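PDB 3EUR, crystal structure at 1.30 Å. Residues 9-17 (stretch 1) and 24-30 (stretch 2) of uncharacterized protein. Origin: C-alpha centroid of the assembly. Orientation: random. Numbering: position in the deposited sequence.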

# COMPACT_ATOMS: atom_id res chain seq x y z
N THR A 9 0.39 16.17 -5.02
CA THR A 9 1.55 15.92 -5.87
C THR A 9 1.63 14.43 -6.19
O THR A 9 0.95 13.62 -5.58
N LYS A 10 2.41 14.07 -7.20
CA LYS A 10 2.49 12.68 -7.63
C LYS A 10 3.38 11.90 -6.67
O LYS A 10 4.52 12.28 -6.42
N ALA A 11 2.87 10.79 -6.17
CA ALA A 11 3.64 9.91 -5.30
C ALA A 11 4.88 9.45 -6.04
O ALA A 11 4.86 9.28 -7.26
N LEU A 12 5.93 9.15 -5.29
CA LEU A 12 7.16 8.66 -5.88
C LEU A 12 7.03 7.25 -6.40
O LEU A 12 6.46 6.38 -5.74
N ASN A 13 7.56 6.98 -7.60
CA ASN A 13 7.51 5.65 -8.16
C ASN A 13 8.47 4.72 -7.49
O ASN A 13 9.46 5.13 -6.84
N PHE A 14 8.21 3.41 -7.64
CA PHE A 14 9.09 2.35 -7.20
C PHE A 14 8.72 1.07 -7.91
O PHE A 14 7.59 0.94 -8.36
N THR A 15 9.66 0.14 -7.93
CA THR A 15 9.47 -1.20 -8.44
C THR A 15 9.19 -2.18 -7.30
O THR A 15 9.91 -2.23 -6.30
N TYR A 16 8.14 -2.94 -7.42
CA TYR A 16 7.81 -4.01 -6.52
C TYR A 16 7.98 -5.35 -7.19
O TYR A 16 7.89 -5.46 -8.42
N THR A 17 8.24 -6.35 -6.37
CA THR A 17 8.35 -7.73 -6.82
C THR A 17 7.28 -8.55 -6.10
O THR A 17 7.13 -8.46 -4.87
N GLY A 24 6.65 -5.06 -11.16
CA GLY A 24 5.84 -3.96 -11.63
C GLY A 24 6.19 -2.72 -10.91
O GLY A 24 7.00 -2.76 -9.99
N THR A 25 5.67 -1.60 -11.37
CA THR A 25 5.92 -0.34 -10.73
C THR A 25 4.63 0.31 -10.26
O THR A 25 3.54 0.06 -10.78
N LEU A 26 4.76 1.25 -9.33
CA LEU A 26 3.57 2.04 -8.93
C LEU A 26 2.92 2.70 -10.13
O LEU A 26 1.71 2.68 -10.31
N TYR A 27 3.73 3.32 -10.99
CA TYR A 27 3.16 4.12 -12.05
C TYR A 27 2.46 3.25 -13.10
O TYR A 27 1.58 3.73 -13.80
N GLN A 28 2.85 1.99 -13.20
CA GLN A 28 2.22 1.04 -14.11
C GLN A 28 0.93 0.38 -13.54
O GLN A 28 0.30 -0.37 -14.25
N PHE A 29 0.61 0.64 -12.28
CA PHE A 29 -0.46 -0.08 -11.57
C PHE A 29 -1.79 0.56 -11.85
O PHE A 29 -2.01 1.70 -11.44
N PRO A 30 -2.72 -0.13 -12.54
CA PRO A 30 -3.95 0.56 -12.94
C PRO A 30 -5.05 0.51 -11.89
O PRO A 30 -5.43 -0.58 -11.47

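Thr9 lies beyond reach of stretch 2, so the packing begins with Lys10. Its CA-to-CB bond points toward stretch 2, and an all-t chain (chi1 -165°) extends across one face of the Tyr27 ring. Lys10 CE sits 3.5 Å from the Tyr27 ring centroid, 18° off the normal, and Lys10 NZ lies 4.1 Å from the same centroid at 24°, which fits a CH-pi contact coupled to a cation-pi interaction.

Tyr27, with chi1 m (-73°), also points toward stretch 1. Its hydroxyl meets the backbone at the ring edge, where Tyr27 OH donates to Ala11 O in a short 2.6 Å hydrogen bond. The methyl of Ala11 is directed sideways, and Ala11 CB lies 4.0 Å from Leu26 CD2, an apolar contact. Leu12 (m, m) turns away; its backbone makes the nearer approach, Leu12 O lying 3.5 Å from Leu26 CD2.

Asn13, chi1 t (-161°), covers the opposite face of Tyr27 from Lys10. Asn13 CB stands 3.5 Å from the Tyr27 ring centroid, 7° off the normal, so the tyrosine is sandwiched between two side chains. Asn13 OD1 accepts from Tyr27 N at 3.0 Å (151° at the hydrogen). Leu26 N is also near Asn13 OD1, at 3.2 Å, but the angle is poor; Leu26 N instead donates to Phe14 O at 3.0 Å and 155°. Two waters extend the Asn13 contacts: water 1 accepts from ND2 and hydrogen-bonds to Thr25 OG1, while water 2 accepts from Asn13 N and donates weakly to Tyr27 OH.

Phe14 leaves the backbone pointing away, yet its p rotamer (61°) brings the ring end back. Leu26 CB lies over one face of the Phe14 ring, 4.2 Å from its centroid.

Thr15 (m) and Thr25 (p) form a non-hydrogen-bonded antiparallel pair and share a sheet face; Thr15 OG1 approaches Thr25 CG2 to 3.6 Å.

Tyr16 projects to the other face, and its p rotamer (64°) lays the ring across Gly24; Gly24 CA is 4.1 Å from the Tyr16 ring centroid and 20° off the normal. An ideal CB on Gly24 would fall 2.7 Å from Tyr16 OH, a clash. The backbones pair through Tyr16 N to Gly24 O (2.8 Å) and Gly24 N to Tyr16 O (3.0 Å). Tyr16 OH reaches Phe29 CD1 at 3.8 Å, Phe29 being t and directed toward stretch 1, while water 3 links Tyr16 OH to Thr25 O. Thr17 (m) points away and makes no contact with stretch 2.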

# COMPACT_ATOMS: atom_id res chain seq x y z
CB THR A 9 2.86 16.41 -5.22
OG1 THR A 9 3.24 15.54 -4.15
CG2 THR A 9 2.71 17.87 -4.76
CB LYS A 10 3.05 12.61 -9.07
CG LYS A 10 2.87 11.29 -9.77
CD LYS A 10 3.41 11.30 -11.20
CE LYS A 10 3.00 10.04 -11.95
NZ LYS A 10 3.31 10.13 -13.42
CB ALA A 11 2.78 8.71 -4.89
CB LEU A 12 8.30 8.73 -4.87
CG LEU A 12 8.97 10.07 -4.73
CD1 LEU A 12 9.91 10.31 -5.93
CD2 LEU A 12 8.10 11.18 -4.33
CB ASN A 13 7.84 5.73 -9.63
CG ASN A 13 7.41 4.55 -10.45
OD1 ASN A 13 6.50 3.82 -10.07
ND2 ASN A 13 8.00 4.42 -11.67
CB PHE A 14 9.05 2.20 -5.66
CG PHE A 14 7.69 1.85 -5.15
CD1 PHE A 14 7.23 0.54 -5.12
CD2 PHE A 14 6.81 2.85 -4.74
CE1 PHE A 14 5.95 0.24 -4.70
CE2 PHE A 14 5.54 2.51 -4.32
CZ PHE A 14 5.14 1.24 -4.30
CB THR A 15 10.68 -1.70 -9.22
OG1 THR A 15 10.87 -0.87 -10.35
CG2 THR A 15 10.48 -3.16 -9.72
CB TYR A 16 6.39 -3.85 -5.95
CG TYR A 16 5.28 -3.93 -6.93
CD1 TYR A 16 4.78 -5.13 -7.34
CD2 TYR A 16 4.72 -2.77 -7.48
CE1 TYR A 16 3.77 -5.21 -8.27
CE2 TYR A 16 3.72 -2.86 -8.41
CZ TYR A 16 3.25 -4.07 -8.80
OH TYR A 16 2.25 -4.13 -9.74
CB THR A 17 9.75 -8.29 -6.50
OG1 THR A 17 10.75 -7.45 -7.08
CG2 THR A 17 9.94 -9.67 -7.01
CB THR A 25 6.69 0.64 -11.64
OG1 THR A 25 5.77 1.13 -12.62
CG2 THR A 25 7.93 -0.02 -12.29
CB LEU A 26 3.95 3.05 -7.85
CG LEU A 26 2.79 3.95 -7.37
CD1 LEU A 26 1.69 3.16 -6.67
CD2 LEU A 26 3.32 5.10 -6.52
CB TYR A 27 4.22 5.04 -12.71
CG TYR A 27 4.64 6.20 -11.86
CD1 TYR A 27 4.19 6.41 -10.57
CD2 TYR A 27 5.55 7.11 -12.37
CE1 TYR A 27 4.61 7.50 -9.82
CE2 TYR A 27 5.96 8.21 -11.64
CZ TYR A 27 5.52 8.38 -10.34
OH TYR A 27 6.00 9.46 -9.64
CB GLN A 28 3.18 -0.07 -14.46
CG GLN A 28 4.41 0.36 -15.26
CD GLN A 28 5.53 -0.67 -15.21
OE1 GLN A 28 5.39 -1.73 -14.60
NE2 GLN A 28 6.63 -0.37 -15.86
CB PHE A 29 -0.14 -0.02 -10.08
CG PHE A 29 -1.06 -0.81 -9.19
CD1 PHE A 29 -0.93 -2.19 -9.13
CD2 PHE A 29 -2.02 -0.21 -8.39
CE1 PHE A 29 -1.74 -2.94 -8.29
CE2 PHE A 29 -2.81 -0.95 -7.55
CZ PHE A 29 -2.67 -2.32 -7.49
CB PRO A 30 -4.37 -0.22 -14.21
CG PRO A 30 -3.91 -1.63 -13.91
CD PRO A 30 -2.59 -1.47 -13.16
O HOH W 1 7.14 2.94 -14.14
O HOH W 2 9.20 8.72 -9.20
O HOH W 3 2.24 -2.29 -11.64